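SusD superfamily protein (Bacteroides vulgatus ATCC 8482, PDB 3JQ0) probably binds glycans or other nutrients at the outer membrane of the bacterium. Local coordinates at residues A[235-249]-A[356-368]. Residues are numbered along the deposited sequence; the frame is centred on the assembly and turned at random. Where two conformers were deposited one is given.
Sequences FENKKNKEMIFTIHN and LDDFPIYRYADCL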
ATOM      1  N   PHE A 235     -12.656 -12.254   0.240  1.00  7.64           N
ATOM      2  CA  PHE A 235     -13.408 -12.112  -0.989  1.00  7.86           C
ATOM      3  C   PHE A 235     -14.894 -11.949  -0.711  1.00  8.31           C
ATOM      4  O   PHE A 235     -15.586 -11.277  -1.465  1.00 10.09           O
ATOM      5  CB  PHE A 235     -13.132 -13.325  -1.873  1.00  7.94           C
ATOM      6  CG  PHE A 235     -13.837 -13.317  -3.190  1.00  8.58           C
ATOM      7  CD1 PHE A 235     -13.338 -12.615  -4.281  1.00  8.65           C
ATOM      8  CD2 PHE A 235     -15.024 -13.992  -3.347  1.00 10.40           C
ATOM      9  CE1 PHE A 235     -14.024 -12.596  -5.472  1.00  9.88           C
ATOM     10  CE2 PHE A 235     -15.725 -13.981  -4.576  1.00 11.50           C
ATOM     11  CZ  PHE A 235     -15.198 -13.299  -5.627  1.00 11.73           C
ATOM     12  N   GLU A 236     -15.386 -12.580   0.354  1.00  8.34           N
ATOM     13  CA  GLU A 236     -16.794 -12.521   0.703  1.00  9.86           C
ATOM     14  C   GLU A 236     -17.192 -11.355   1.549  1.00 10.71           C
ATOM     15  O   GLU A 236     -18.371 -11.219   1.869  1.00 15.66           O
ATOM     16  CB  GLU A 236     -17.207 -13.805   1.400  1.00 11.94           C
ATOM     17  CG  GLU A 236     -17.029 -15.033   0.486  1.00 16.20           C
ATOM     18  CD  GLU A 236     -17.846 -15.072  -0.854  1.00 23.80           C
ATOM     19  OE1 GLU A 236     -18.847 -14.324  -1.021  1.00 28.09           O
ATOM     20  OE2 GLU A 236     -17.490 -15.910  -1.762  1.00 30.13           O
ATOM     21  N   ASN A 237     -16.274 -10.484   1.958  1.00  8.79           N
ATOM     22  CA  ASN A 237     -16.591  -9.336   2.791  1.00  8.74           C
ATOM     23  C   ASN A 237     -16.137  -8.028   2.187  1.00  7.97           C
ATOM     24  O   ASN A 237     -15.825  -7.086   2.898  1.00  9.08           O
ATOM     25  CB  ASN A 237     -16.033  -9.529   4.198  1.00  8.43           C
ATOM     26  CG  ASN A 237     -16.594  -8.549   5.191  1.00  8.30           C
ATOM     27  OD1 ASN A 237     -17.783  -8.197   5.140  1.00  9.80           O
ATOM     28  ND2 ASN A 237     -15.760  -8.116   6.145  1.00  8.82           N
ATOM     29  N   LYS A 238     -16.103  -7.953   0.869  1.00  8.40           N
ATOM     30  CA  LYS A 238     -15.681  -6.744   0.196  1.00  9.15           C
ATOM     31  C   LYS A 238     -16.472  -5.506   0.567  1.00  9.13           C
ATOM     32  O   LYS A 238     -17.637  -5.554   0.895  1.00 10.02           O
ATOM     33  CB  LYS A 238     -15.762  -6.928  -1.329  1.00  9.68           C
ATOM     34  CG  LYS A 238     -14.764  -7.947  -1.827  1.00  9.75           C
ATOM     35  CD  LYS A 238     -14.870  -8.122  -3.345  1.00  8.17           C
ATOM     36  CE  LYS A 238     -13.814  -9.053  -3.877  1.00  7.93           C
ATOM     37  NZ  LYS A 238     -13.512  -8.813  -5.299  1.00  7.87           N
ATOM     38  N   LYS A 239     -15.797  -4.363   0.497  1.00  9.06           N
ATOM     39  CA  LYS A 239     -16.441  -3.057   0.727  1.00  9.81           C
ATOM     40  C   LYS A 239     -17.046  -2.961   2.119  1.00  8.59           C
ATOM     41  O   LYS A 239     -18.037  -2.284   2.345  1.00  9.89           O
ATOM     42  CB  LYS A 239     -17.440  -2.734  -0.364  1.00 11.80           C
ATOM     43  CG  LYS A 239     -16.759  -2.561  -1.730  1.00 13.99           C
ATOM     44  CD  LYS A 239     -17.582  -2.053  -2.838  1.00 16.60           C
ATOM     45  CE  LYS A 239     -18.727  -2.922  -3.049  1.00 16.94           C
ATOM     46  NZ  LYS A 239     -19.505  -2.472  -4.296  1.00 22.68           N
ATOM     47  N   ASN A 240     -16.381  -3.606   3.055  1.00  8.81           N
ATOM     48  CA  ASN A 240     -16.702  -3.529   4.482  1.00  8.24           C
ATOM     49  C   ASN A 240     -16.341  -2.129   5.014  1.00  8.71           C
ATOM     50  O   ASN A 240     -15.768  -1.288   4.312  1.00  9.57           O
ATOM     51  CB  ASN A 240     -15.983  -4.628   5.240  1.00  7.58           C
ATOM     52  CG  ASN A 240     -14.500  -4.545   5.074  1.00  7.25           C
ATOM     53  OD1 ASN A 240     -13.877  -3.578   5.516  1.00  8.28           O
ATOM     54  ND2 ASN A 240     -13.892  -5.574   4.446  1.00  8.13           N
ATOM     55  N   LYS A 241     -16.724  -1.865   6.244  1.00  9.23           N
ATOM     56  CA  LYS A 241     -16.616  -0.505   6.795  0.52 10.04           C
ATOM     57  C   LYS A 241     -15.203  -0.055   7.033  1.00  9.46           C
ATOM     58  O   LYS A 241     -14.963   1.140   7.252  1.00 10.13           O
ATOM     59  CB  LYS A 241     -17.352  -0.412   8.138  0.52 11.92           C
ATOM     60  CG  LYS A 241     -16.797  -1.372   9.196  0.52 12.40           C
ATOM     61  N   GLU A 242     -14.228  -0.958   6.968  1.00  8.72           N
ATOM     62  CA  GLU A 242     -12.856  -0.547   7.069  1.00  8.49           C
ATOM     63  C   GLU A 242     -12.352   0.097   5.793  1.00  7.93           C
ATOM     64  O   GLU A 242     -11.352   0.832   5.813  1.00  7.84           O
ATOM     65  CB  GLU A 242     -12.003  -1.703   7.501  1.00  9.70           C
ATOM     66  CG  GLU A 242     -10.563  -1.249   7.769  1.00 11.81           C
ATOM     67  CD  GLU A 242      -9.804  -1.944   8.804  1.00  7.62           C
ATOM     68  OE1 GLU A 242     -10.451  -2.718   9.530  1.00 11.55           O
ATOM     69  OE2 GLU A 242      -8.589  -1.654   8.923  1.00  8.37           O
HETATM   70  N   MSE A 243     -12.977  -0.185   4.669  1.00  7.52           N
HETATM   71  CA  MSE A 243     -12.523   0.336   3.402  1.00  7.53           C
HETATM   72  C   MSE A 243     -12.918   1.779   3.176  1.00  8.43           C
HETATM   73  O   MSE A 243     -14.095   2.133   3.183  1.00  9.25           O
HETATM   74  CB  MSE A 243     -13.071  -0.515   2.263  1.00  8.13           C
HETATM   75  CG  MSE A 243     -12.679  -1.982   2.345  1.00  8.35           C
HETATM   76 SE   MSE A 243     -10.753  -2.215   2.299  1.00 10.08          SE
HETATM   77  CE  MSE A 243     -10.689  -4.030   2.762  1.00 13.67           C
ATOM     78  N   ILE A 244     -11.917   2.636   3.033  1.00  7.92           N
ATOM     79  CA  ILE A 244     -12.102   4.020   2.631  1.00  7.77           C
ATOM     80  C   ILE A 244     -12.011   4.111   1.103  1.00  8.12           C
ATOM     81  O   ILE A 244     -12.913   4.674   0.471  1.00  9.10           O
ATOM     82  CB  ILE A 244     -11.057   4.952   3.318  1.00  8.05           C
ATOM     83  CG1 ILE A 244     -11.213   4.924   4.849  1.00  9.62           C
ATOM     84  CG2 ILE A 244     -11.163   6.366   2.734  1.00  9.31           C
ATOM     85  CD1 ILE A 244      -9.923   5.340   5.544  1.00 10.29           C
ATOM     86  N   PHE A 245     -10.941   3.528   0.538  1.00  7.31           N
ATOM     87  CA  PHE A 245     -10.815   3.428  -0.919  1.00  7.61           C
ATOM     88  C   PHE A 245     -10.166   2.098  -1.194  1.00  7.82           C
ATOM     89  O   PHE A 245      -9.116   1.775  -0.637  1.00  7.80           O
ATOM     90  CB  PHE A 245     -10.013   4.578  -1.514  1.00  7.78           C
ATOM     91  CG  PHE A 245      -9.844   4.484  -3.011  1.00  7.79           C
ATOM     92  CD1 PHE A 245     -10.959   4.283  -3.853  1.00  8.62           C
ATOM     93  CD2 PHE A 245      -8.610   4.587  -3.616  1.00  8.28           C
ATOM     94  CE1 PHE A 245     -10.811   4.164  -5.217  1.00 10.51           C
ATOM     95  CE2 PHE A 245      -8.474   4.478  -4.974  1.00  8.66           C
ATOM     96  CZ  PHE A 245      -9.557   4.283  -5.780  1.00 10.16           C
ATOM     97  N   THR A 246     -10.840   1.285  -1.988  1.00  7.61           N
ATOM     98  CA  THR A 246     -10.392  -0.063  -2.301  1.00  8.11           C
ATOM     99  C   THR A 246     -10.544  -0.320  -3.799  1.00  8.58           C
ATOM    100  O   THR A 246     -11.528   0.104  -4.398  1.00 11.53           O
ATOM    101  CB  THR A 246     -11.196  -1.081  -1.430  1.00  8.80           C
ATOM    102  OG1 THR A 246     -10.652  -2.377  -1.635  1.00 10.36           O
ATOM    103  CG2 THR A 246     -12.711  -1.061  -1.698  1.00 11.70           C
ATOM    104  N   ILE A 247      -9.549  -0.974  -4.377  1.00  7.40           N
ATOM    105  CA  ILE A 247      -9.561  -1.294  -5.802  1.00  7.48           C
ATOM    106  C   ILE A 247     -10.407  -2.548  -6.014  1.00  7.53           C
ATOM    107  O   ILE A 247     -10.089  -3.619  -5.494  1.00  7.94           O
ATOM    108  CB  ILE A 247      -8.161  -1.546  -6.358  1.00  8.18           C
ATOM    109  CG1 ILE A 247      -7.245  -0.364  -6.174  1.00 11.34           C
ATOM    110  CG2 ILE A 247      -8.201  -1.987  -7.814  1.00  8.64           C
ATOM    111  CD1 ILE A 247      -7.636   0.863  -6.814  1.00 12.80           C
ATOM    112  N   HIS A 248     -11.511  -2.416  -6.752  1.00  7.83           N
ATOM    113  CA  HIS A 248     -12.372  -3.547  -7.079  1.00  8.30           C
ATOM    114  C   HIS A 248     -11.756  -4.445  -8.131  1.00  7.69           C
ATOM    115  O   HIS A 248     -11.506  -4.004  -9.229  1.00  9.12           O
ATOM    116  CB  HIS A 248     -13.728  -3.066  -7.571  1.00 10.01           C
ATOM    117  CG  HIS A 248     -14.617  -4.207  -8.003  1.00  9.67           C
ATOM    118  ND1 HIS A 248     -15.195  -5.111  -7.133  1.00 14.74           N
ATOM    119  CD2 HIS A 248     -14.842  -4.696  -9.230  1.00 13.02           C
ATOM    120  CE1 HIS A 248     -15.887  -5.996  -7.823  1.00 14.30           C
ATOM    121  NE2 HIS A 248     -15.642  -5.805  -9.093  1.00 15.12           N
ATOM    122  N   ASN A 249     -11.497  -5.700  -7.746  1.00  7.89           N
ATOM    123  CA  ASN A 249     -11.130  -6.756  -8.681  1.00  7.43           C
ATOM    124  C   ASN A 249     -12.272  -7.778  -8.679  1.00  7.87           C
ATOM    125  O   ASN A 249     -13.128  -7.779  -7.802  1.00  8.59           O
ATOM    126  CB  ASN A 249      -9.795  -7.382  -8.300  1.00  7.74           C
ATOM    127  CG  ASN A 249      -8.691  -6.357  -8.197  1.00  7.45           C
ATOM    128  OD1 ASN A 249      -8.362  -5.684  -9.187  1.00  8.02           O
ATOM    129  ND2 ASN A 249      -8.107  -6.209  -7.004  1.00  7.51           N
ATOM    130  N   LEU A 356      -8.801 -12.923  -6.763  1.00  6.79           N
ATOM    131  CA  LEU A 356      -9.825 -11.949  -7.153  1.00  7.09           C
ATOM    132  C   LEU A 356     -10.231 -11.039  -6.013  1.00  6.66           C
ATOM    133  O   LEU A 356     -11.267 -10.389  -6.088  1.00  7.67           O
ATOM    134  CB  LEU A 356     -11.027 -12.693  -7.720  1.00  7.96           C
ATOM    135  CG  LEU A 356     -10.744 -13.536  -8.959  1.00  8.80           C
ATOM    136  CD1 LEU A 356     -12.052 -14.315  -9.374  1.00 10.56           C
ATOM    137  CD2 LEU A 356     -10.247 -12.717 -10.117  1.00 10.63           C
ATOM    138  N   ASP A 357      -9.399 -10.965  -4.964  1.00  7.19           N
ATOM    139  CA  ASP A 357      -9.670 -10.046  -3.876  1.00  6.79           C
ATOM    140  C   ASP A 357      -9.597  -8.608  -4.355  1.00  6.45           C
ATOM    141  O   ASP A 357      -8.842  -8.285  -5.277  1.00  7.00           O
ATOM    142  CB  ASP A 357      -8.627 -10.180  -2.761  1.00  7.38           C
ATOM    143  CG  ASP A 357      -8.733 -11.482  -2.041  1.00  7.38           C
ATOM    144  OD1 ASP A 357      -9.790 -11.744  -1.441  1.00  9.37           O
ATOM    145  OD2 ASP A 357      -7.711 -12.215  -2.048  1.00  7.74           O
ATOM    146  N   ASP A 358     -10.360  -7.739  -3.693  1.00  7.04           N
ATOM    147  CA  ASP A 358     -10.115  -6.319  -3.836  1.00  6.50           C
ATOM    148  C   ASP A 358      -8.764  -5.951  -3.220  1.00  6.33           C
ATOM    149  O   ASP A 358      -8.293  -6.638  -2.321  1.00  7.30           O
ATOM    150  CB  ASP A 358     -11.211  -5.492  -3.126  1.00  7.41           C
ATOM    151  CG  ASP A 358     -12.556  -5.519  -3.836  1.00  7.36           C
ATOM    152  OD1 ASP A 358     -12.660  -6.078  -4.956  1.00  7.83           O
ATOM    153  OD2 ASP A 358     -13.493  -4.940  -3.228  1.00  8.44           O
ATOM    154  N   PHE A 359      -8.124  -4.902  -3.715  1.00  6.38           N
ATOM    155  CA  PHE A 359      -6.849  -4.448  -3.188  1.00  6.51           C
ATOM    156  C   PHE A 359      -7.031  -3.139  -2.450  1.00  6.40           C
ATOM    157  O   PHE A 359      -7.304  -2.108  -3.061  1.00  6.60           O
ATOM    158  CB  PHE A 359      -5.805  -4.262  -4.271  1.00  6.78           C
ATOM    159  CG  PHE A 359      -4.470  -3.857  -3.744  1.00  6.61           C
ATOM    160  CD1 PHE A 359      -3.826  -4.658  -2.808  1.00  7.48           C
ATOM    161  CD2 PHE A 359      -3.866  -2.691  -4.111  1.00  7.44           C
ATOM    162  CE1 PHE A 359      -2.597  -4.334  -2.322  1.00  7.79           C
ATOM    163  CE2 PHE A 359      -2.605  -2.364  -3.608  1.00  8.51           C
ATOM    164  CZ  PHE A 359      -1.980  -3.193  -2.696  1.00  8.55           C
ATOM    165  N   PRO A 360      -6.963  -3.144  -1.108  1.00  6.62           N
ATOM    166  CA  PRO A 360      -7.189  -1.885  -0.366  1.00  6.42           C
ATOM    167  C   PRO A 360      -6.101  -0.864  -0.656  1.00  6.45           C
ATOM    168  O   PRO A 360      -4.930  -1.213  -0.722  1.00  8.00           O
ATOM    169  CB  PRO A 360      -7.130  -2.330   1.105  1.00  6.82           C
ATOM    170  CG  PRO A 360      -7.329  -3.820   1.099  1.00 11.64           C
ATOM    171  CD  PRO A 360      -6.709  -4.281  -0.200  1.00  7.48           C
ATOM    172  N   ILE A 361      -6.509   0.388  -0.787  1.00  6.65           N
ATOM    173  CA  ILE A 361      -5.608   1.551  -0.891  1.00  6.61           C
ATOM    174  C   ILE A 361      -5.571   2.275   0.434  1.00  6.40           C
ATOM    175  O   ILE A 361      -4.504   2.525   1.018  1.00  6.70           O
ATOM    176  CB  ILE A 361      -5.977   2.471  -2.073  1.00  7.50           C
ATOM    177  CG1 ILE A 361      -5.868   1.729  -3.413  1.00  7.77           C
ATOM    178  CG2 ILE A 361      -5.149   3.746  -2.045  1.00  7.87           C
ATOM    179  CD1 ILE A 361      -4.483   1.317  -3.789  1.00  9.62           C
ATOM    180  N   TYR A 362      -6.749   2.672   0.913  1.00  6.40           N
ATOM    181  CA  TYR A 362      -6.892   3.320   2.229  1.00  6.59           C
ATOM    182  C   TYR A 362      -7.874   2.562   3.090  1.00  6.45           C
ATOM    183  O   TYR A 362      -9.056   2.448   2.702  1.00  7.98           O
ATOM    184  CB  TYR A 362      -7.332   4.772   2.107  1.00  6.82           C
ATOM    185  CG  TYR A 362      -6.358   5.717   1.443  1.00  6.48           C
ATOM    186  CD1 TYR A 362      -5.010   5.756   1.830  1.00  7.42           C
ATOM    187  CD2 TYR A 362      -6.776   6.592   0.472  1.00  7.39           C
ATOM    188  CE1 TYR A 362      -4.143   6.682   1.293  1.00  7.26           C
ATOM    189  CE2 TYR A 362      -5.897   7.530  -0.083  1.00  7.69           C
ATOM    190  CZ  TYR A 362      -4.566   7.562   0.326  1.00  7.32           C
ATOM    191  OH  TYR A 362      -3.743   8.521  -0.233  1.00  8.15           O
ATOM    192  N   ARG A 363      -7.397   2.103   4.246  1.00  7.45           N
ATOM    193  CA  ARG A 363      -8.175   1.407   5.264  1.00  8.45           C
ATOM    194  C   ARG A 363      -8.286   2.216   6.519  1.00  7.14           C
ATOM    195  O   ARG A 363      -7.372   3.020   6.816  1.00  6.88           O
ATOM    196  CB  ARG A 363      -7.410   0.016   5.671  1.00  9.42           C
ATOM    197  CG  ARG A 363      -7.443  -1.020   4.640  1.00 11.04           C
ATOM    198  CD  ARG A 363      -7.211  -2.328   5.142  1.00  7.91           C
ATOM    199  NE  ARG A 363      -5.853  -2.704   5.492  1.00  6.13           N
ATOM    200  CZ  ARG A 363      -5.441  -2.999   6.710  1.00  5.97           C
ATOM    201  NH1 ARG A 363      -6.138  -2.757   7.806  1.00  6.58           N
ATOM    202  NH2 ARG A 363      -4.251  -3.562   6.833  1.00  6.56           N
ATOM    203  N   TYR A 364      -9.305   1.968   7.343  1.00  7.24           N
ATOM    204  CA  TYR A 364      -9.438   2.724   8.567  1.00  7.00           C
ATOM    205  C   TYR A 364      -8.226   2.538   9.523  1.00  7.09           C
ATOM    206  O   TYR A 364      -7.845   3.497  10.190  1.00  7.24           O
ATOM    207  CB  TYR A 364     -10.749   2.430   9.270  1.00  8.11           C
ATOM    208  CG  TYR A 364     -11.044   3.388  10.391  1.00  8.02           C
ATOM    209  CD1 TYR A 364     -11.304   4.711  10.131  1.00  9.79           C
ATOM    210  CD2 TYR A 364     -11.067   2.994  11.716  1.00  9.23           C
ATOM    211  CE1 TYR A 364     -11.570   5.601  11.154  1.00 11.32           C
ATOM    212  CE2 TYR A 364     -11.353   3.870  12.739  1.00  9.74           C
ATOM    213  CZ  TYR A 364     -11.605   5.176  12.459  1.00 10.39           C
ATOM    214  OH  TYR A 364     -11.870   6.102  13.438  1.00 12.76           O
ATOM    215  N   ALA A 365      -7.598   1.359   9.576  1.00  6.96           N
ATOM    216  CA  ALA A 365      -6.405   1.233  10.426  1.00  6.75           C
ATOM    217  C   ALA A 365      -5.322   2.210   9.973  1.00  6.31           C
ATOM    218  O   ALA A 365      -4.495   2.635  10.780  1.00  7.27           O
ATOM    219  CB  ALA A 365      -5.867  -0.185  10.447  1.00  7.21           C
ATOM    220  N   ASP A 366      -5.253   2.476   8.660  1.00  6.33           N
ATOM    221  CA  ASP A 366      -4.270   3.430   8.096  1.00  6.67           C
ATOM    222  C   ASP A 366      -4.590   4.829   8.608  1.00  6.68           C
ATOM    223  O   ASP A 366      -3.688   5.536   9.066  1.00  7.49           O
ATOM    224  CB  ASP A 366      -4.339   3.306   6.553  1.00  7.00           C
ATOM    225  CG  ASP A 366      -3.220   3.961   5.787  1.00  6.97           C
ATOM    226  OD1 ASP A 366      -2.252   4.450   6.404  1.00  7.46           O
ATOM    227  OD2 ASP A 366      -3.323   3.919   4.547  1.00  8.14           O
ATOM    228  N   CYS A 367      -5.864   5.226   8.570  1.00  6.69           N
ATOM    229  CA  CYS A 367      -6.279   6.498   9.169  1.00  7.20           C
ATOM    230  C   CYS A 367      -5.751   6.580  10.612  1.00  6.94           C
ATOM    231  O   CYS A 367      -5.152   7.554  11.007  1.00  7.32           O
ATOM    232  CB  CYS A 367      -7.807   6.594   9.101  1.00  7.60           C
ATOM    233  SG  CYS A 367      -8.491   8.011   9.989  1.00  9.80           S
ATOM    234  N   LEU A 368      -6.055   5.579  11.416  1.00  6.84           N
ATOM    235  CA  LEU A 368      -5.673   5.636  12.826  1.00  6.77           C
ATOM    236  C   LEU A 368      -4.163   5.750  13.023  1.00  7.07           C
ATOM    237  O   LEU A 368      -3.711   6.525  13.863  1.00  7.25           O
ATOM    238  CB  LEU A 368      -6.227   4.410  13.595  1.00  7.81           C
ATOM    239  CG  LEU A 368      -7.741   4.334  13.718  1.00  8.52           C
ATOM    240  CD1 LEU A 368      -8.099   3.069  14.553  1.00 10.83           C
ATOM    241  CD2 LEU A 368      -8.342   5.615  14.320  1.00  9.95           C
TER
HETATM  242  O   HOH W   1     -13.074  -4.258  -0.581  1.00 10.27           O
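Lys238 reaches Asp358 with a chain that is extended beyond CG, its methylenes lying against the carboxylate before NZ forms a salt bridge to OD1 at 2.9 Å. A long lysine suits this place because its ammonium can also donate to Leu356 O, almost in line with that carbonyl. Asp358 OD1 is gripped from both faces of the carboxylate plane, by Lys238 NZ on one and by the backbone N of Asn249 on the other, while OD2 takes a water that also bonds Lys239 N and Thr246 OG1. With an alanine at Lys238, the buried carboxylate of Asp358 would probably lose its salt-bridge partner and Leu356 O this donor. Asn249 suits its place because Asp357 O lies close to the plane of its amide, and ND2 meets a lone pair of that oxygen at 2.8 Å. Beyond this polar end, strands 243-247 and 359-363 form a two-stranded antiparallel ribbon kinked by paired classic bulges: Ile244 and Phe245 both donate to Tyr362 O, and Ile361 and Tyr362 both donate to Phe245 O. Phe245 and Ile361 run side by side, with ring atom CD2 3.7 Å from Ile361 CB; Ile361 CG1 also packs on CG1 of Ile247. Met243, present as selenomethionine and bent at chi2 (-60°), curls its flexible chain onto the Pro360 ring, CE to CG 3.8 Å. Where helix 364-377 begins, a glutamate can serve charge and backbone together: Glu242 OE2 receives Arg363 NH1 (2.9 Å) and Ala365 N from opposite faces. Arg392 pairs with Glu242 OE1, and Glu441 and Glu445 with the Arg363 guanidinium.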